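Local coordinates for alcohol dehydrogenase, zinc-containing (Thermotoga maritima, PDB 1VJ0), which probably catalyses the oxidation of alcohols or a related redox reaction as a zinc-binding member of the medium-chain dehydrogenase family, at residues G291-V296 / N318-G323; G276-L281 / V301-V306; R91-E96 / E158-K163. All blocks are in the same frame, centred on the assembly; numbering follows the deposited sequence.

Interaction 1 of 3, residues G291-V296 / N318-G323; sequences GGFYSV and NATFKG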
loop_
_atom_site.group_PDB
_atom_site.type_symbol
_atom_site.label_atom_id
_atom_site.label_comp_id
_atom_site.label_asym_id
_atom_site.label_seq_id
_atom_site.Cartn_x
_atom_site.Cartn_y
_atom_site.Cartn_z
ATOM N N GLY A 291 -6.205 6.866 14.567
ATOM C CA GLY A 291 -5.867 6.312 13.233
ATOM C C GLY A 291 -5.179 7.310 12.316
ATOM O O GLY A 291 -4.852 6.974 11.180
ATOM N N GLY A 292 -4.963 8.530 12.813
ATOM C CA GLY A 292 -4.352 9.616 12.069
ATOM C C GLY A 292 -2.883 9.443 11.682
ATOM O O GLY A 292 -2.157 8.568 12.239
ATOM N N PHE A 293 -2.440 10.278 10.735
ATOM C CA PHE A 293 -1.081 10.234 10.182
ATOM C C PHE A 293 -0.345 11.556 10.330
ATOM O O PHE A 293 -0.820 12.609 9.963
ATOM C CB PHE A 293 -1.194 9.792 8.713
ATOM C CG PHE A 293 0.080 9.335 8.099
ATOM C CD1 PHE A 293 1.029 10.247 7.723
ATOM C CD2 PHE A 293 0.274 8.010 7.807
ATOM C CE1 PHE A 293 2.196 9.839 7.115
ATOM C CE2 PHE A 293 1.422 7.596 7.166
ATOM C CZ PHE A 293 2.393 8.536 6.837
ATOM N N TYR A 294 0.825 11.526 10.943
ATOM C CA TYR A 294 1.557 12.735 11.232
ATOM C C TYR A 294 2.929 12.653 10.547
ATOM O O TYR A 294 3.766 11.899 10.987
ATOM C CB TYR A 294 1.727 12.807 12.730
ATOM C CG TYR A 294 2.105 14.125 13.362
ATOM C CD1 TYR A 294 2.502 15.248 12.629
ATOM C CD2 TYR A 294 1.954 14.264 14.711
ATOM C CE1 TYR A 294 2.832 16.445 13.269
ATOM C CE2 TYR A 294 2.263 15.461 15.352
ATOM C CZ TYR A 294 2.696 16.548 14.616
ATOM O OH TYR A 294 2.954 17.719 15.296
ATOM N N SER A 295 3.146 13.426 9.481
ATOM C CA SER A 295 4.414 13.517 8.793
ATOM C C SER A 295 5.184 14.634 9.437
ATOM O O SER A 295 4.715 15.767 9.476
ATOM C CB SER A 295 4.280 13.852 7.296
ATOM O OG SER A 295 3.920 12.677 6.562
ATOM N N VAL A 296 6.382 14.307 9.903
ATOM C CA VAL A 296 7.242 15.249 10.573
ATOM C C VAL A 296 8.415 15.576 9.656
ATOM O O VAL A 296 9.313 14.763 9.451
ATOM C CB VAL A 296 7.703 14.705 11.933
ATOM C CG1 VAL A 296 8.517 15.721 12.625
ATOM C CG2 VAL A 296 6.501 14.313 12.766
ATOM N N ASN A 318 -3.572 4.668 17.978
ATOM C CA ASN A 318 -3.227 3.910 16.789
ATOM C C ASN A 318 -2.676 4.853 15.685
ATOM O O ASN A 318 -3.031 4.751 14.494
ATOM C CB ASN A 318 -4.418 3.054 16.345
ATOM C CG ASN A 318 -4.032 1.858 15.482
ATOM O OD1 ASN A 318 -3.957 0.725 15.973
ATOM N ND2 ASN A 318 -3.848 2.092 14.174
ATOM N N ALA A 319 -1.801 5.772 16.116
ATOM C CA ALA A 319 -1.299 6.849 15.271
ATOM C C ALA A 319 -0.054 6.444 14.514
ATOM O O ALA A 319 0.725 5.644 14.972
ATOM C CB ALA A 319 -0.969 8.104 16.133
ATOM N N THR A 320 0.110 6.971 13.307
ATOM C CA THR A 320 1.371 6.853 12.583
ATOM C C THR A 320 2.103 8.177 12.660
ATOM O O THR A 320 1.548 9.232 12.271
ATOM C CB THR A 320 1.125 6.481 11.089
ATOM O OG1 THR A 320 0.405 5.248 11.006
ATOM C CG2 THR A 320 2.418 6.190 10.352
ATOM N N PHE A 321 3.330 8.149 13.167
ATOM C CA PHE A 321 4.260 9.292 13.086
ATOM C C PHE A 321 5.341 8.899 12.114
ATOM O O PHE A 321 5.954 7.796 12.239
ATOM C CB PHE A 321 4.938 9.605 14.433
ATOM C CG PHE A 321 4.001 10.261 15.481
ATOM C CD1 PHE A 321 2.913 9.579 15.984
ATOM C CD2 PHE A 321 4.290 11.512 16.015
ATOM C CE1 PHE A 321 2.086 10.161 16.972
ATOM C CE2 PHE A 321 3.443 12.092 16.952
ATOM C CZ PHE A 321 2.363 11.415 17.439
ATOM N N LYS A 322 5.541 9.711 11.100
ATOM C CA LYS A 322 6.463 9.340 10.033
ATOM C C LYS A 322 7.440 10.475 9.818
ATOM O O LYS A 322 7.020 11.536 9.408
ATOM C CB LYS A 322 5.660 9.115 8.746
ATOM C CG LYS A 322 6.451 8.850 7.483
ATOM C CD LYS A 322 7.025 7.451 7.502
ATOM C CE LYS A 322 8.306 7.344 6.722
ATOM N NZ LYS A 322 9.079 6.081 7.047
ATOM N N GLY A 323 8.738 10.269 10.088
ATOM C CA GLY A 323 9.702 11.316 9.813
ATOM C C GLY A 323 10.010 11.361 8.324
ATOM O O GLY A 323 10.039 10.312 7.656
HETATM O O HOH W 1 -4.490 3.588 11.559
#

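Interaction 2 of 3, residues G276-L281 / V301-V306; sequences GDSRAL and VPQDPV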
loop_
_atom_site.group_PDB
_atom_site.type_symbol
_atom_site.label_atom_id
_atom_site.label_comp_id
_atom_site.label_asym_id
_atom_site.label_seq_id
_atom_site.Cartn_x
_atom_site.Cartn_y
_atom_site.Cartn_z
ATOM N N GLY A 276 9.972 23.393 12.261
ATOM C CA GLY A 276 11.370 23.360 12.713
ATOM C C GLY A 276 11.582 23.245 14.217
ATOM O O GLY A 276 12.714 23.226 14.708
ATOM N N ASP A 277 10.501 23.177 14.968
ATOM C CA ASP A 277 10.566 23.092 16.407
ATOM C C ASP A 277 9.966 21.770 16.876
ATOM O O ASP A 277 8.810 21.476 16.618
ATOM C CB ASP A 277 9.785 24.234 16.962
ATOM C CG ASP A 277 9.857 24.322 18.472
ATOM O OD1 ASP A 277 10.322 23.406 19.174
ATOM O OD2 ASP A 277 9.452 25.338 19.030
ATOM N N SER A 278 10.762 20.982 17.581
ATOM C CA SER A 278 10.345 19.662 18.053
ATOM C C SER A 278 9.079 19.766 18.927
ATOM O O SER A 278 8.269 18.857 18.938
ATOM C CB SER A 278 11.475 18.977 18.818
ATOM O OG SER A 278 12.640 18.746 18.011
ATOM N N ARG A 279 8.906 20.896 19.627
ATOM C CA ARG A 279 7.786 21.086 20.519
ATOM C C ARG A 279 6.450 21.115 19.787
ATOM O O ARG A 279 5.427 20.965 20.431
ATOM C CB ARG A 279 7.937 22.338 21.331
ATOM C CG ARG A 279 9.109 22.234 22.299
ATOM C CD ARG A 279 9.419 23.482 23.005
ATOM N NE ARG A 279 9.937 24.466 22.074
ATOM C CZ ARG A 279 10.220 25.723 22.418
ATOM N NH1 ARG A 279 10.034 26.143 23.669
ATOM N NH2 ARG A 279 10.694 26.574 21.508
ATOM N N ALA A 280 6.456 21.320 18.480
ATOM C CA ALA A 280 5.220 21.246 17.685
ATOM C C ALA A 280 4.469 19.921 17.883
ATOM O O ALA A 280 3.270 19.887 17.764
ATOM C CB ALA A 280 5.525 21.470 16.214
ATOM N N LEU A 281 5.190 18.813 18.118
ATOM C CA LEU A 281 4.553 17.518 18.287
ATOM C C LEU A 281 3.664 17.500 19.506
ATOM O O LEU A 281 2.742 16.691 19.573
ATOM C CB LEU A 281 5.596 16.369 18.407
ATOM C CG LEU A 281 6.023 15.778 17.062
ATOM C CD1 LEU A 281 6.628 16.836 16.153
ATOM C CD2 LEU A 281 6.990 14.646 17.358
ATOM N N VAL A 301 17.512 20.168 12.865
ATOM C CA VAL A 301 18.760 20.067 13.637
ATOM C C VAL A 301 18.462 19.366 14.957
ATOM O O VAL A 301 17.314 19.379 15.406
ATOM C CB VAL A 301 19.373 21.442 14.021
ATOM C CG1 VAL A 301 19.884 22.240 12.764
ATOM C CG2 VAL A 301 18.426 22.265 14.886
ATOM N N PRO A 302 19.477 18.762 15.573
ATOM C CA PRO A 302 19.294 18.128 16.854
ATOM C C PRO A 302 18.740 19.167 17.829
ATOM O O PRO A 302 19.187 20.305 17.803
ATOM C CB PRO A 302 20.681 17.704 17.246
ATOM C CG PRO A 302 21.430 17.623 16.036
ATOM C CD PRO A 302 20.835 18.582 15.059
ATOM N N GLN A 303 17.777 18.773 18.656
ATOM C CA GLN A 303 17.146 19.709 19.580
ATOM C C GLN A 303 16.944 18.972 20.892
ATOM O O GLN A 303 17.014 17.728 20.930
ATOM C CB GLN A 303 15.804 20.173 19.005
ATOM C CG GLN A 303 15.944 21.295 17.973
ATOM C CD GLN A 303 14.631 21.664 17.268
ATOM O OE1 GLN A 303 13.622 20.986 17.399
ATOM N NE2 GLN A 303 14.665 22.741 16.534
ATOM N N ASP A 304 16.660 19.700 21.961
ATOM C CA ASP A 304 16.300 19.015 23.196
ATOM C C ASP A 304 15.192 18.041 22.921
ATOM O O ASP A 304 14.345 18.266 22.057
ATOM C CB ASP A 304 15.808 19.968 24.268
ATOM C CG ASP A 304 16.845 20.973 24.661
ATOM O OD1 ASP A 304 18.059 20.690 24.527
ATOM O OD2 ASP A 304 16.514 22.076 25.124
ATOM N N PRO A 305 15.208 16.932 23.622
ATOM C CA PRO A 305 14.118 15.984 23.544
ATOM C C PRO A 305 12.815 16.581 24.066
ATOM O O PRO A 305 12.845 17.428 24.961
ATOM C CB PRO A 305 14.600 14.815 24.430
ATOM C CG PRO A 305 15.607 15.339 25.243
ATOM C CD PRO A 305 16.295 16.451 24.495
ATOM N N VAL A 306 11.697 16.151 23.510
ATOM C CA VAL A 306 10.375 16.594 23.969
ATOM C C VAL A 306 9.714 15.476 24.756
ATOM O O VAL A 306 9.978 14.304 24.499
ATOM C CB VAL A 306 9.432 17.009 22.798
ATOM C CG1 VAL A 306 10.024 18.225 22.078
ATOM C CG2 VAL A 306 9.186 15.876 21.846
HETATM O O HOH W 2 13.888 16.715 19.737
#

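Interaction 3 of 3, residues R91-E96 / E158-K163; sequences RDLNGE and ETDVLK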
loop_
_atom_site.group_PDB
_atom_site.type_symbol
_atom_site.label_atom_id
_atom_site.label_comp_id
_atom_site.label_asym_id
_atom_site.label_seq_id
_atom_site.Cartn_x
_atom_site.Cartn_y
_atom_site.Cartn_z
ATOM N N ARG A 91 20.413 12.708 -21.430
ATOM C CA ARG A 91 18.975 12.676 -21.559
ATOM C C ARG A 91 18.344 13.090 -20.267
ATOM O O ARG A 91 18.813 12.738 -19.153
ATOM C CB ARG A 91 18.513 11.268 -21.859
ATOM C CG ARG A 91 18.894 10.854 -23.231
ATOM C CD ARG A 91 18.345 9.535 -23.590
ATOM N NE ARG A 91 19.007 9.058 -24.786
ATOM C CZ ARG A 91 18.639 9.321 -26.028
ATOM N NH1 ARG A 91 17.558 10.063 -26.292
ATOM N NH2 ARG A 91 19.353 8.815 -27.036
ATOM N N ASP A 92 17.262 13.834 -20.388
ATOM C CA ASP A 92 16.472 14.142 -19.199
ATOM C C ASP A 92 15.654 12.907 -18.788
ATOM O O ASP A 92 15.738 11.830 -19.445
ATOM C CB ASP A 92 15.635 15.415 -19.423
ATOM C CG ASP A 92 14.302 15.180 -20.051
ATOM O OD1 ASP A 92 14.011 14.084 -20.636
ATOM O OD2 ASP A 92 13.459 16.111 -19.993
ATOM N N LEU A 93 14.907 13.024 -17.694
ATOM C CA LEU A 93 14.167 11.865 -17.161
ATOM C C LEU A 93 13.073 11.298 -18.087
ATOM O O LEU A 93 12.627 10.173 -17.914
ATOM C CB LEU A 93 13.561 12.217 -15.837
ATOM C CG LEU A 93 14.571 12.290 -14.673
ATOM C CD1 LEU A 93 14.099 13.245 -13.584
ATOM C CD2 LEU A 93 14.857 10.895 -14.098
ATOM N N ASN A 94 12.628 12.085 -19.065
ATOM C CA ASN A 94 11.650 11.614 -20.054
ATOM C C ASN A 94 12.304 11.053 -21.299
ATOM O O ASN A 94 11.602 10.608 -22.231
ATOM C CB ASN A 94 10.673 12.727 -20.426
ATOM C CG ASN A 94 9.759 13.098 -19.277
ATOM O OD1 ASN A 94 9.240 12.214 -18.552
ATOM N ND2 ASN A 94 9.571 14.401 -19.065
ATOM N N GLY A 95 13.642 11.053 -21.318
ATOM C CA GLY A 95 14.397 10.494 -22.397
ATOM C C GLY A 95 14.836 11.499 -23.432
ATOM O O GLY A 95 15.377 11.110 -24.476
ATOM N N GLU A 96 14.590 12.783 -23.213
ATOM C CA GLU A 96 14.885 13.743 -24.274
ATOM C C GLU A 96 16.325 14.164 -24.159
ATOM O O GLU A 96 16.779 14.551 -23.094
ATOM C CB GLU A 96 14.039 15.014 -24.193
ATOM C CG GLU A 96 12.539 14.836 -24.136
ATOM C CD GLU A 96 11.896 16.207 -24.310
ATOM O OE1 GLU A 96 12.219 16.914 -25.325
ATOM O OE2 GLU A 96 11.118 16.595 -23.427
ATOM N N GLU A 158 25.386 11.834 -13.741
ATOM C CA GLU A 158 24.436 11.104 -12.910
ATOM C C GLU A 158 23.271 11.972 -12.431
ATOM O O GLU A 158 22.320 11.455 -11.854
ATOM C CB GLU A 158 25.151 10.532 -11.687
ATOM C CG GLU A 158 26.163 9.478 -12.039
ATOM C CD GLU A 158 27.529 10.028 -12.348
ATOM O OE1 GLU A 158 27.732 11.245 -12.271
ATOM O OE2 GLU A 158 28.405 9.214 -12.678
ATOM N N THR A 159 23.371 13.288 -12.592
ATOM C CA THR A 159 22.289 14.160 -12.214
ATOM C C THR A 159 20.953 13.846 -12.955
ATOM O O THR A 159 20.887 13.733 -14.210
ATOM C CB THR A 159 22.641 15.624 -12.561
ATOM O OG1 THR A 159 23.919 15.985 -12.025
ATOM C CG2 THR A 159 21.620 16.583 -11.952
ATOM N N ASP A 160 19.886 13.806 -12.168
ATOM C CA ASP A 160 18.538 13.747 -12.736
ATOM C C ASP A 160 18.064 15.131 -13.145
ATOM O O ASP A 160 17.956 16.063 -12.346
ATOM C CB ASP A 160 17.579 13.075 -11.764
ATOM C CG ASP A 160 18.038 11.649 -11.404
ATOM O OD1 ASP A 160 18.463 10.881 -12.290
ATOM O OD2 ASP A 160 18.072 11.250 -10.247
ATOM N N VAL A 161 17.760 15.236 -14.441
ATOM C CA VAL A 161 17.409 16.489 -15.058
ATOM C C VAL A 161 16.024 16.372 -15.676
ATOM O O VAL A 161 15.599 15.302 -16.174
ATOM C CB VAL A 161 18.456 16.833 -16.151
ATOM C CG1 VAL A 161 18.121 18.146 -16.818
ATOM C CG2 VAL A 161 19.881 16.869 -15.540
ATOM N N LEU A 162 15.336 17.510 -15.703
ATOM C CA LEU A 162 14.084 17.655 -16.422
ATOM C C LEU A 162 14.139 18.970 -17.239
ATOM O O LEU A 162 14.393 20.010 -16.673
ATOM C CB LEU A 162 12.975 17.753 -15.394
ATOM C CG LEU A 162 11.552 17.329 -15.683
ATOM C CD1 LEU A 162 11.504 15.909 -16.257
ATOM C CD2 LEU A 162 10.685 17.410 -14.401
ATOM N N LYS A 163 13.931 18.858 -18.553
ATOM C CA LYS A 163 13.736 19.961 -19.464
ATOM C C LYS A 163 12.418 20.637 -19.152
ATOM O O LYS A 163 11.405 19.958 -18.930
ATOM C CB LYS A 163 13.590 19.479 -20.905
ATOM C CG LYS A 163 14.803 19.483 -21.710
ATOM C CD LYS A 163 14.554 18.858 -23.092
ATOM C CE LYS A 163 13.976 19.875 -24.051
ATOM N NZ LYS A 163 13.749 19.189 -25.391
HETATM O O HOH W 3 18.192 12.988 -16.361
#

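Interaction 1 of 3, residues G291-V296 / N318-G323
The rings of Y294 and F321 cross obliquely on one face of a parallel strand pair, their planes turned 42° from each other and their centroids 5.2 Å apart. They reach each other from unlike torsions: CG of Y294 stands anti to its backbone N (chi1 -163°), whereas CG of F321 stands anti to its carbonyl carbon (chi1 -73°). Y294 CD2 thus comes within 3.5 Å of F321 CE2, while CB of Y294 lies over a face of the F321 ring. V296 CG2 rests on one face of the tyrosine ring, toward its rim, and the phenolic OH bonds to Q202.

On the other face of the sheet, the F293 ring leans across to the neighbouring strand. Its CE2 meets the methyl CG2 of T320 at 3.6 Å, and its CZ meets CB of K322 at 3.8 Å. The bent lysine chain then leads away, and NZ bonds to N318 O and T320 OG1 of the second subunit.

Between these two layers four backbone hydrogen bonds join the strands, from T320 N to G292 O (3.0 Å), Y294 N to T320 O, K322 N to Y294 O and V296 N to K322 O. Strand 320-323 also pairs antiparallel with a strand of the second subunit, continuing the sheet across the interface. Strands 292-296 and 320-323 are the last two in the 3-2-1-4-5-6 order of a Rossmann fold.

Interaction 2 of 3, residues G276-L281 / V301-V306
The flat carboxamide of Q303 presents both its polar atoms to the backbone of 276-281, and the guanidinium of R279 meets D277 OD1 at its edge, in plane. Both groups gather round a type I turn, D277 to A280, that leads into helix 280-287 of the Rossmann-type domain; D277 OD1 accepts R279 N, a capping bond in which the N-H approaches from above the carboxylate plane. The same oxygen receives R279 NE on its syn lone pair at 3.1 Å, nearly straight at 174°, and D277 OD2 adds a salt bridge to R279 NH2 whose hydrogen bond is weak.

The Q303 chain runs extended beyond CG. Its NE2 donates to G276 O at 2.7 Å, close to both the amide and the carbonyl plane, while OE1 accepts from S278 N at 2.9 Å and from the S278 hydroxyl, both in its own carbonyl plane. An alanine in place of Q303 would remove all three bonds and would probably loosen the hold of the 301-306 loop on the turn.

Farther along, V306 CG1 packs 3.6 Å from S278 CB, and V306 itself pairs with a strand of the second subunit. A water within hydrogen-bonding distance of S278 OG and D304 O bridges the segments beside this apolar contact. The shortest polar contact is the bond from S278 OG to Q303 OE1, 2.5 Å long, with OG placed beside its own backbone N.

Interaction 3 of 3, residues R91-E96 / E158-K163
D92 lies at the buried centre of this contact, with its carboxylate divided between the two segments. Its CG occupies the crowded position between the backbone N and the carbonyl carbon (chi1 87°). From there OD2 accepts K163 N across the contact at 3.1 Å, on its anti lone pair and nearly straight at 167°. OD1 faces the other way, into its own type I turn from D92 to G95: it accepts N94 N, which makes an Asx turn, and E96 N at 2.9 Å, both from above the carboxylate plane. Three backbone N-H groups therefore grip this one carboxylate, an environment likely to favour its ionised form.

Next to it L93 N donates to V161 O at 2.8 Å, nearly along the C=O axis. The leucine side chain lies alongside V161 O and the start of the strand; its CD1 meets CB of D160, just before it, at 3.9 Å, and its CB approaches L162 CD1. That L162 methyl also touches N94 ND2, while N94 OD1 bonds to R266 of the fourth subunit.

Toward the partly exposed end the packing thins to the methylenes of K163 beside E96, with a salt bridge at their tips. The K163 chain, bent at chi3, crosses E96 at about a right angle, and its NZ reaches E96 OE1 at 2.7 Å from above the carboxylate plane; H264 of the fourth subunit packs against E96. At the opposite end a water accepts from V161 N and lies within hydrogen-bonding distance of R91 O, bridging the backbones.

The turn belongs to the connection between strands 78-86 and 103-106, in the GroES-like domain. Strand 161-164 pairs antiparallel with strand 103-106 through L162 and V105, and helix 329-340 covers L93 and L162.

Interactions 1 and 2 are neighbours in the Rossmann-type domain: Y294 of the strand pair packs against A280 and L281, and both contacts reach the second subunit. Interaction 3 belongs to the GroES-like domain, its centre about 34 Å from that of interaction 1, and meets the third and fourth subunits instead. Interaction 1 is sheet core, with regular backbone bonding between layers of aromatic and aliphatic groups. Interaction 2, partly buried, joins a helix-leading turn to a loop through the amide of Q303 and the apolar V306. Interaction 3 is largely buried yet polar at its centre, where a carboxylate bonds to backbone N-H groups, and adds a cross-segment salt bridge that the other two lack.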